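Local coordinates for protein L-lysine 6-oxidase (Marinomonas mediterranea, PDB 3WEU) that oxidises the side-chain amino group of free L-lysine with a cysteine tryptophylquinone cofactor, releasing ammonium and the hydrogen peroxide that makes it antibacterial, at residues A[90-96]-A[132-138]; A[217-221]-A[506-510]; A[486-490]-A[500-504]. All blocks are in the same frame, centred on the assembly; numbering follows the deposited sequence.

Following the chain from its N terminus, contact 1 comes first: the end of strand 80-91 and the turn after it meet the end of helix 129-134 and the start of strand 137-145, closing an excursion of 35 residues within the N-terminal family region. Contact 2 opens only later, at strand 217-219, and spans 284 residues to reach 506-510 in the C-terminal family region. Contact 3 is nested inside that long loop and closes just nine residues, between 486-490 and 500-504. Two lysines of contact 1 tie the three together: Lys-92 reaches Asp-500 of contact 3 across the family regions; Lys-93 pairs with Asp-219 of contact 2 and hydrogen-bonds to Ala-506 O, its own link to the C-terminal region.

Contact 1. Residues A[90-96]-A[132-138]; sequences ANKKAAW and RQSLIID
This is a buried antiparallel strand pairing, made where strand 80-91 runs out beside the start of strand 137-145 in the mixed sheet of the N-terminal region, and continued by a turn packed on Leu-135 and Ile-136, which link helix 129-134 to the strand. Asn-91 and Ile-137 form a hydrogen-bonded pair (CA-CA 4.9 Å): Asn-91 N to Ile-137 O and Ile-137 N to Asn-91 O are both 2.8 Å. Lys-92 and Ile-136 follow, their CA atoms 4.6 Å apart. Asn-91, chi1 t, suits this place, where the strand gives way to the turn, because its OD1 accepts from Lys-93 N at 2.8 Å, an Asx turn that leads into the 3-10 segment 93-95. There small side chains allow close approach: the CB atoms of Ala-94 and Ala-95 each lie 4.1 Å from Leu-135 CB, and Ala-95 CB is 3.9 Å from Ile-136 CG1. Lys-92 and Lys-93 point away from 132-138, their extended chains carrying the amines to Asp-500 and Asp-219. A water bridges the segments, accepting from Ala-94 N (3.1 Å) and lying 2.9 Å from both Asn-91 O and Leu-135 O. Arg-132, with chi1 to chi3 m, curls back over the turn; its NH2 donates to Ala-95 O at 2.9 Å, and a second water joins Arg-132 NE (2.9 Å) to the same Ala-95 O (2.8 Å).

Contact 2. Residues A[217-221]-A[506-510]; sequences WYDDI and ACPWQ
The contact joins strand 217-219, at one margin of a small three-stranded antiparallel sheet, to the irregular chain just before helix 510-515, bringing N- and C-terminal family regions together. The strand is extended; opposite it the peptide bond between Cys-507 and Pro-508 is cis, which bends the chain so that Pro-508 sits beside Asp-219 (CA-CA 5.1 Å) and Trp-509 turns toward the strand.

The direct hydrogen bond comes from Trp-509 N to Asp-219 OD2, 2.9 Å. Asp-219 adopts chi1 p, and its OD1 accepts from Ile-221 N at 3.2 Å, an Asx turn just after Asp-219, where the chain leaves the strand. An aspartate suits this place because its two oxygens can serve both backbones, while its charge is met by Lys-93 in a salt bridge. One water bridges the segments further along, donating to Asp-220 OD1 (2.6 Å) and accepting from Trp-509 NE1 (2.8 Å), so the indole nitrogen is satisfied although buried. Cys-507, chi1 t, brings SG close to Trp-217 O, at 3.2 Å.

Apolar packing lies on both sides of Asp-219 in sequence. Trp-217 CE3 is 3.9 Å from Pro-508 CG, and Ile-221 CG1 is 3.6 Å from Trp-509 CD1; the Trp-509 ring, chi1 p, also packs edge-to-face with Trp-626.

The ammonium of Lys-93 also donates to Ala-506 O, so it is bound by both segments. The chemistry is therefore that of a buried carboxylate paired with a lysine, with Pro-508, Trp-509 and Ile-221 beside it, a polar link between distant parts of the sequence.

Contact 3. Residues A[486-490]-A[500-504]; sequences ERDEC and DLTKR
A buried salt-bridge network joins the capped start of helix 489-492 to the loop 500-504 in the C-terminal family region. The backbones stay apart, Glu-489 and Asp-500 CA atoms lying 7.4 Å from each other, so long charged side chains make the link. Asp-500 (chi1 m) holds Lys-503 NZ through OD1 at 3.0 Å and also pairs with Lys-92; a water joins its OD2 to Arg-487 NH1, 2.8 Å from each, while Arg-487 NH2 bonds to Thr-494. Another water connects Asp-500 O (3.0 Å) with Glu-489 OE2 (2.7 Å). Lys-503, chi1 p and then extended, places NZ 2.8 Å from Glu-489 OE1; this cation offsets the repulsion between Glu-489 and Asp-500, and makes a cation-pi contact with Trp-96. Arg-504, whose planar guanidinium can serve two acids at its edge, donates from NH1 to Glu-489 OE2 at 2.8 Å. Its NH2 makes a weak bond to Asp-488 OD1 at 3.0 Å, the same N-cap oxygen that accepts from Cys-490 N at 2.8 Å.

Contact 1. Residues A[90-96]-A[132-138]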
# COMPACT_ATOMS: atom_id res chain seq x y z
N ALA A 90 6.52 -10.74 -31.48
CA ALA A 90 5.62 -9.80 -30.80
C ALA A 90 5.26 -10.30 -29.42
O ALA A 90 5.46 -11.48 -29.08
CB ALA A 90 4.33 -9.55 -31.60
N ASN A 91 4.81 -9.37 -28.57
CA ASN A 91 4.33 -9.74 -27.27
C ASN A 91 2.94 -9.25 -27.18
O ASN A 91 2.70 -8.01 -27.12
CB ASN A 91 5.21 -9.07 -26.21
CG ASN A 91 4.76 -9.31 -24.80
OD1 ASN A 91 3.58 -9.20 -24.44
ND2 ASN A 91 5.71 -9.53 -23.95
N LYS A 92 2.01 -10.19 -27.09
CA LYS A 92 0.58 -9.83 -27.00
C LYS A 92 0.03 -9.90 -25.61
O LYS A 92 -1.21 -9.82 -25.44
CB LYS A 92 -0.20 -10.81 -27.86
CG LYS A 92 -0.28 -10.50 -29.32
CD LYS A 92 -1.15 -11.49 -29.99
CE LYS A 92 -1.50 -11.22 -31.44
NZ LYS A 92 -2.49 -12.22 -31.93
N LYS A 93 0.90 -10.08 -24.60
CA LYS A 93 0.41 -10.42 -23.29
C LYS A 93 -0.55 -9.31 -22.74
O LYS A 93 -1.51 -9.61 -22.08
CB LYS A 93 1.53 -10.55 -22.27
CG LYS A 93 2.54 -11.64 -22.56
CD LYS A 93 3.50 -11.74 -21.36
CE LYS A 93 4.49 -12.89 -21.57
NZ LYS A 93 5.34 -13.15 -20.40
N ALA A 94 -0.16 -8.05 -22.89
CA ALA A 94 -0.97 -6.96 -22.32
C ALA A 94 -2.38 -6.85 -22.97
O ALA A 94 -3.28 -6.27 -22.40
CB ALA A 94 -0.24 -5.63 -22.36
N ALA A 95 -2.52 -7.43 -24.12
CA ALA A 95 -3.75 -7.43 -24.89
C ALA A 95 -4.59 -8.68 -24.69
O ALA A 95 -5.72 -8.73 -25.18
CB ALA A 95 -3.38 -7.32 -26.35
N TRP A 96 -4.08 -9.70 -23.96
CA TRP A 96 -4.81 -10.92 -23.79
C TRP A 96 -5.66 -10.95 -22.52
O TRP A 96 -5.79 -9.97 -21.76
CB TRP A 96 -3.86 -12.14 -23.91
CG TRP A 96 -4.60 -13.47 -24.35
CD1 TRP A 96 -4.65 -14.64 -23.66
CD2 TRP A 96 -5.38 -13.66 -25.52
NE1 TRP A 96 -5.37 -15.56 -24.32
CE2 TRP A 96 -5.87 -14.98 -25.47
CE3 TRP A 96 -5.74 -12.83 -26.60
CZ2 TRP A 96 -6.68 -15.50 -26.45
CZ3 TRP A 96 -6.58 -13.34 -27.57
CH2 TRP A 96 -7.01 -14.68 -27.51
N ARG A 132 -6.80 -1.87 -27.93
CA ARG A 132 -6.26 -3.19 -27.59
C ARG A 132 -5.04 -3.48 -28.44
O ARG A 132 -4.09 -4.02 -27.97
CB ARG A 132 -7.24 -4.30 -27.89
CG ARG A 132 -8.63 -4.19 -27.30
CD ARG A 132 -8.63 -4.29 -25.82
NE ARG A 132 -7.99 -5.53 -25.30
CZ ARG A 132 -7.61 -5.61 -24.04
NH1 ARG A 132 -7.87 -4.59 -23.21
NH2 ARG A 132 -6.97 -6.71 -23.59
N GLN A 133 -5.07 -3.14 -29.71
CA GLN A 133 -3.94 -3.43 -30.55
C GLN A 133 -2.71 -2.66 -30.08
O GLN A 133 -1.58 -3.17 -30.20
CB GLN A 133 -4.25 -3.24 -32.05
CG GLN A 133 -3.08 -3.56 -32.99
CD GLN A 133 -3.28 -3.06 -34.41
OE1 GLN A 133 -3.28 -1.85 -34.66
NE2 GLN A 133 -3.40 -3.97 -35.34
N SER A 134 -2.87 -1.51 -29.45
CA SER A 134 -1.69 -0.74 -29.12
C SER A 134 -1.04 -1.28 -27.81
O SER A 134 0.07 -0.94 -27.44
CB SER A 134 -2.01 0.76 -29.07
OG SER A 134 -2.63 0.99 -27.85
N LEU A 135 -1.76 -2.16 -27.15
CA LEU A 135 -1.23 -2.83 -25.97
C LEU A 135 -0.15 -3.88 -26.33
O LEU A 135 0.67 -4.24 -25.47
CB LEU A 135 -2.38 -3.51 -25.18
CG LEU A 135 -3.33 -2.53 -24.45
CD1 LEU A 135 -4.53 -3.33 -23.92
CD2 LEU A 135 -2.57 -1.81 -23.33
N ILE A 136 -0.19 -4.34 -27.58
CA ILE A 136 0.70 -5.34 -28.09
C ILE A 136 2.04 -4.66 -28.26
O ILE A 136 2.13 -3.48 -28.65
CB ILE A 136 0.27 -5.83 -29.48
CG1 ILE A 136 -1.14 -6.41 -29.40
CG2 ILE A 136 1.22 -6.87 -30.10
CD1 ILE A 136 -1.68 -6.91 -30.68
N ILE A 137 3.12 -5.39 -27.97
CA ILE A 137 4.43 -4.93 -28.34
C ILE A 137 4.76 -5.59 -29.64
O ILE A 137 4.98 -6.82 -29.71
CB ILE A 137 5.54 -5.24 -27.32
CG1 ILE A 137 5.20 -4.71 -25.94
CG2 ILE A 137 6.87 -4.60 -27.77
CD1 ILE A 137 6.29 -4.95 -24.88
N ASP A 138 4.80 -4.77 -30.71
CA ASP A 138 4.98 -5.20 -32.05
C ASP A 138 5.77 -4.13 -32.84
O ASP A 138 5.27 -3.00 -33.11
CB ASP A 138 3.62 -5.44 -32.68
CG ASP A 138 3.70 -5.85 -34.14
OD1 ASP A 138 4.80 -6.19 -34.65
OD2 ASP A 138 2.63 -5.90 -34.80
O HOH W 1 1.99 -6.70 -24.61
O HOH W 2 -7.73 -7.93 -26.89

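Contact 2. Residues A[217-221]-A[506-510]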
# COMPACT_ATOMS: atom_id res chain seq x y z
N TRP A 217 1.34 -2.97 -17.48
CA TRP A 217 2.65 -3.58 -17.32
C TRP A 217 3.03 -4.36 -18.55
O TRP A 217 2.18 -4.93 -19.31
CB TRP A 217 2.65 -4.57 -16.10
CG TRP A 217 3.10 -3.87 -14.89
CD1 TRP A 217 2.36 -3.02 -14.14
CD2 TRP A 217 4.41 -3.85 -14.32
NE1 TRP A 217 3.12 -2.48 -13.15
CE2 TRP A 217 4.38 -2.96 -13.24
CE3 TRP A 217 5.61 -4.48 -14.63
CZ2 TRP A 217 5.50 -2.72 -12.45
CZ3 TRP A 217 6.69 -4.22 -13.85
CH2 TRP A 217 6.63 -3.37 -12.78
N TYR A 218 4.35 -4.49 -18.71
CA TYR A 218 4.93 -5.08 -19.91
C TYR A 218 6.20 -5.84 -19.60
O TYR A 218 6.91 -5.45 -18.69
CB TYR A 218 5.28 -3.95 -20.95
CG TYR A 218 4.08 -3.12 -21.26
CD1 TYR A 218 3.21 -3.47 -22.28
CD2 TYR A 218 3.77 -2.04 -20.44
CE1 TYR A 218 2.05 -2.74 -22.48
CE2 TYR A 218 2.60 -1.35 -20.62
CZ TYR A 218 1.76 -1.70 -21.62
OH TYR A 218 0.63 -0.93 -21.71
N ASP A 219 6.49 -6.84 -20.40
CA ASP A 219 7.81 -7.45 -20.43
C ASP A 219 8.27 -7.61 -21.86
O ASP A 219 7.53 -7.22 -22.76
CB ASP A 219 7.81 -8.74 -19.59
CG ASP A 219 7.09 -9.94 -20.23
OD1 ASP A 219 6.91 -10.00 -21.45
OD2 ASP A 219 6.75 -10.87 -19.49
N ASP A 220 9.46 -8.20 -22.06
CA ASP A 220 10.07 -8.27 -23.35
C ASP A 220 10.24 -9.69 -23.81
O ASP A 220 10.97 -9.97 -24.73
CB ASP A 220 11.37 -7.45 -23.47
CG ASP A 220 12.51 -7.97 -22.62
OD1 ASP A 220 12.37 -9.00 -21.91
OD2 ASP A 220 13.52 -7.23 -22.60
N ILE A 221 9.46 -10.58 -23.21
CA ILE A 221 9.19 -11.89 -23.80
C ILE A 221 8.53 -11.66 -25.13
O ILE A 221 7.87 -10.64 -25.29
CB ILE A 221 8.25 -12.72 -22.85
CG1 ILE A 221 8.96 -13.11 -21.55
CG2 ILE A 221 7.65 -13.94 -23.55
CD1 ILE A 221 10.01 -14.23 -21.76
N ALA A 506 2.15 -15.00 -17.61
CA ALA A 506 2.05 -13.82 -16.77
C ALA A 506 2.72 -12.63 -17.41
O ALA A 506 3.72 -12.72 -18.14
CB ALA A 506 2.62 -14.06 -15.38
N CYS A 507 2.13 -11.48 -17.11
CA CYS A 507 2.60 -10.18 -17.59
C CYS A 507 2.83 -9.27 -16.41
O CYS A 507 1.85 -8.71 -15.84
CB CYS A 507 1.55 -9.60 -18.52
SG CYS A 507 2.18 -8.12 -19.33
N PRO A 508 4.11 -9.12 -15.97
CA PRO A 508 5.35 -9.67 -16.51
C PRO A 508 5.64 -11.11 -16.01
O PRO A 508 5.11 -11.54 -15.00
CB PRO A 508 6.40 -8.74 -15.96
CG PRO A 508 5.88 -8.40 -14.63
CD PRO A 508 4.38 -8.34 -14.76
N TRP A 509 6.52 -11.79 -16.76
CA TRP A 509 6.86 -13.22 -16.50
C TRP A 509 7.42 -13.46 -15.14
O TRP A 509 7.23 -14.54 -14.57
CB TRP A 509 7.86 -13.73 -17.51
CG TRP A 509 9.20 -13.08 -17.44
CD1 TRP A 509 9.62 -12.02 -18.15
CD2 TRP A 509 10.30 -13.50 -16.63
NE1 TRP A 509 10.92 -11.71 -17.82
CE2 TRP A 509 11.35 -12.59 -16.86
CE3 TRP A 509 10.49 -14.54 -15.72
CZ2 TRP A 509 12.59 -12.75 -16.30
CZ3 TRP A 509 11.70 -14.64 -15.11
CH2 TRP A 509 12.74 -13.76 -15.40
N GLN A 510 8.06 -12.46 -14.57
CA GLN A 510 8.66 -12.64 -13.21
C GLN A 510 7.59 -13.02 -12.18
O GLN A 510 7.92 -13.58 -11.16
CB GLN A 510 9.46 -11.43 -12.77
CG GLN A 510 10.71 -11.13 -13.55
CD GLN A 510 10.48 -10.20 -14.75
OE1 GLN A 510 9.34 -9.99 -15.22
NE2 GLN A 510 11.56 -9.61 -15.23
O HOH W 3 11.32 -9.61 -19.57

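Contact 3. Residues A[486-490]-A[500-504]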
# COMPACT_ATOMS: atom_id res chain seq x y z
N GLU A 486 -7.59 -9.57 -30.30
CA GLU A 486 -8.59 -10.40 -29.64
C GLU A 486 -8.66 -11.79 -30.25
O GLU A 486 -9.38 -12.62 -29.75
CB GLU A 486 -9.97 -9.69 -29.62
CG GLU A 486 -10.54 -9.27 -30.92
CD GLU A 486 -9.94 -7.93 -31.37
OE1 GLU A 486 -10.36 -6.78 -30.91
OE2 GLU A 486 -9.02 -8.06 -32.18
N ARG A 487 -7.90 -12.08 -31.30
CA ARG A 487 -8.02 -13.33 -32.03
C ARG A 487 -7.42 -14.50 -31.22
O ARG A 487 -6.22 -14.46 -30.88
CB ARG A 487 -7.31 -13.26 -33.38
CG ARG A 487 -7.33 -14.54 -34.17
CD ARG A 487 -6.72 -14.40 -35.55
NE ARG A 487 -6.75 -15.62 -36.32
CZ ARG A 487 -5.87 -16.61 -36.17
NH1 ARG A 487 -4.91 -16.46 -35.24
NH2 ARG A 487 -5.94 -17.71 -36.89
N ASP A 488 -8.23 -15.51 -30.97
CA ASP A 488 -7.75 -16.77 -30.41
C ASP A 488 -7.48 -17.76 -31.53
O ASP A 488 -8.36 -18.30 -32.16
CB ASP A 488 -8.76 -17.33 -29.44
CG ASP A 488 -8.21 -18.54 -28.67
OD1 ASP A 488 -7.10 -19.02 -29.01
OD2 ASP A 488 -8.87 -18.99 -27.74
N GLU A 489 -6.19 -18.02 -31.78
CA GLU A 489 -5.80 -19.02 -32.70
C GLU A 489 -6.34 -20.39 -32.44
O GLU A 489 -6.51 -21.21 -33.37
CB GLU A 489 -4.28 -19.07 -32.73
CG GLU A 489 -3.62 -19.65 -31.44
CD GLU A 489 -3.68 -18.75 -30.20
OE1 GLU A 489 -4.11 -17.55 -30.21
OE2 GLU A 489 -3.21 -19.27 -29.14
N CYS A 490 -6.59 -20.71 -31.16
CA CYS A 490 -7.27 -22.00 -30.88
C CYS A 490 -8.75 -22.06 -31.26
O CYS A 490 -9.26 -23.14 -31.52
CB CYS A 490 -7.17 -22.33 -29.41
SG CYS A 490 -5.41 -22.58 -28.94
N ASP A 500 1.37 -15.16 -30.25
CA ASP A 500 0.34 -16.09 -29.82
C ASP A 500 0.81 -17.16 -28.83
O ASP A 500 0.05 -17.58 -27.94
CB ASP A 500 -0.40 -16.70 -31.00
CG ASP A 500 -1.46 -15.75 -31.59
OD1 ASP A 500 -1.68 -14.67 -31.02
OD2 ASP A 500 -1.97 -16.15 -32.64
N LEU A 501 2.04 -17.64 -28.99
CA LEU A 501 2.52 -18.73 -28.13
C LEU A 501 2.86 -18.29 -26.71
O LEU A 501 2.84 -19.12 -25.80
CB LEU A 501 3.68 -19.50 -28.77
CG LEU A 501 3.26 -20.63 -29.69
CD1 LEU A 501 2.33 -20.21 -30.74
CD2 LEU A 501 4.45 -21.32 -30.30
N THR A 502 3.11 -16.99 -26.48
CA THR A 502 3.48 -16.53 -25.13
C THR A 502 2.44 -15.62 -24.48
O THR A 502 2.58 -15.22 -23.34
CB THR A 502 4.85 -15.83 -25.12
OG1 THR A 502 4.86 -14.69 -26.00
CG2 THR A 502 5.98 -16.88 -25.52
N LYS A 503 1.38 -15.28 -25.17
CA LYS A 503 0.55 -14.20 -24.65
C LYS A 503 -0.20 -14.56 -23.40
O LYS A 503 -0.56 -13.65 -22.62
CB LYS A 503 -0.45 -13.74 -25.71
CG LYS A 503 -1.46 -14.77 -26.10
CD LYS A 503 -2.16 -14.38 -27.39
CE LYS A 503 -3.07 -15.51 -27.90
NZ LYS A 503 -3.95 -15.06 -29.05
N ARG A 504 -0.48 -15.82 -23.20
CA ARG A 504 -1.25 -16.26 -22.04
C ARG A 504 -0.49 -16.21 -20.72
O ARG A 504 -1.08 -16.22 -19.63
CB ARG A 504 -1.75 -17.69 -22.26
CG ARG A 504 -2.87 -17.71 -23.29
CD ARG A 504 -3.19 -19.15 -23.61
NE ARG A 504 -4.34 -19.28 -24.52
CZ ARG A 504 -4.26 -19.09 -25.83
NH1 ARG A 504 -3.09 -18.71 -26.39
NH2 ARG A 504 -5.36 -19.24 -26.57
O HOH W 4 -4.25 -14.68 -33.14
O HOH W 5 -7.73 -20.86 -26.21
O HOH W 6 -0.80 -20.33 -28.70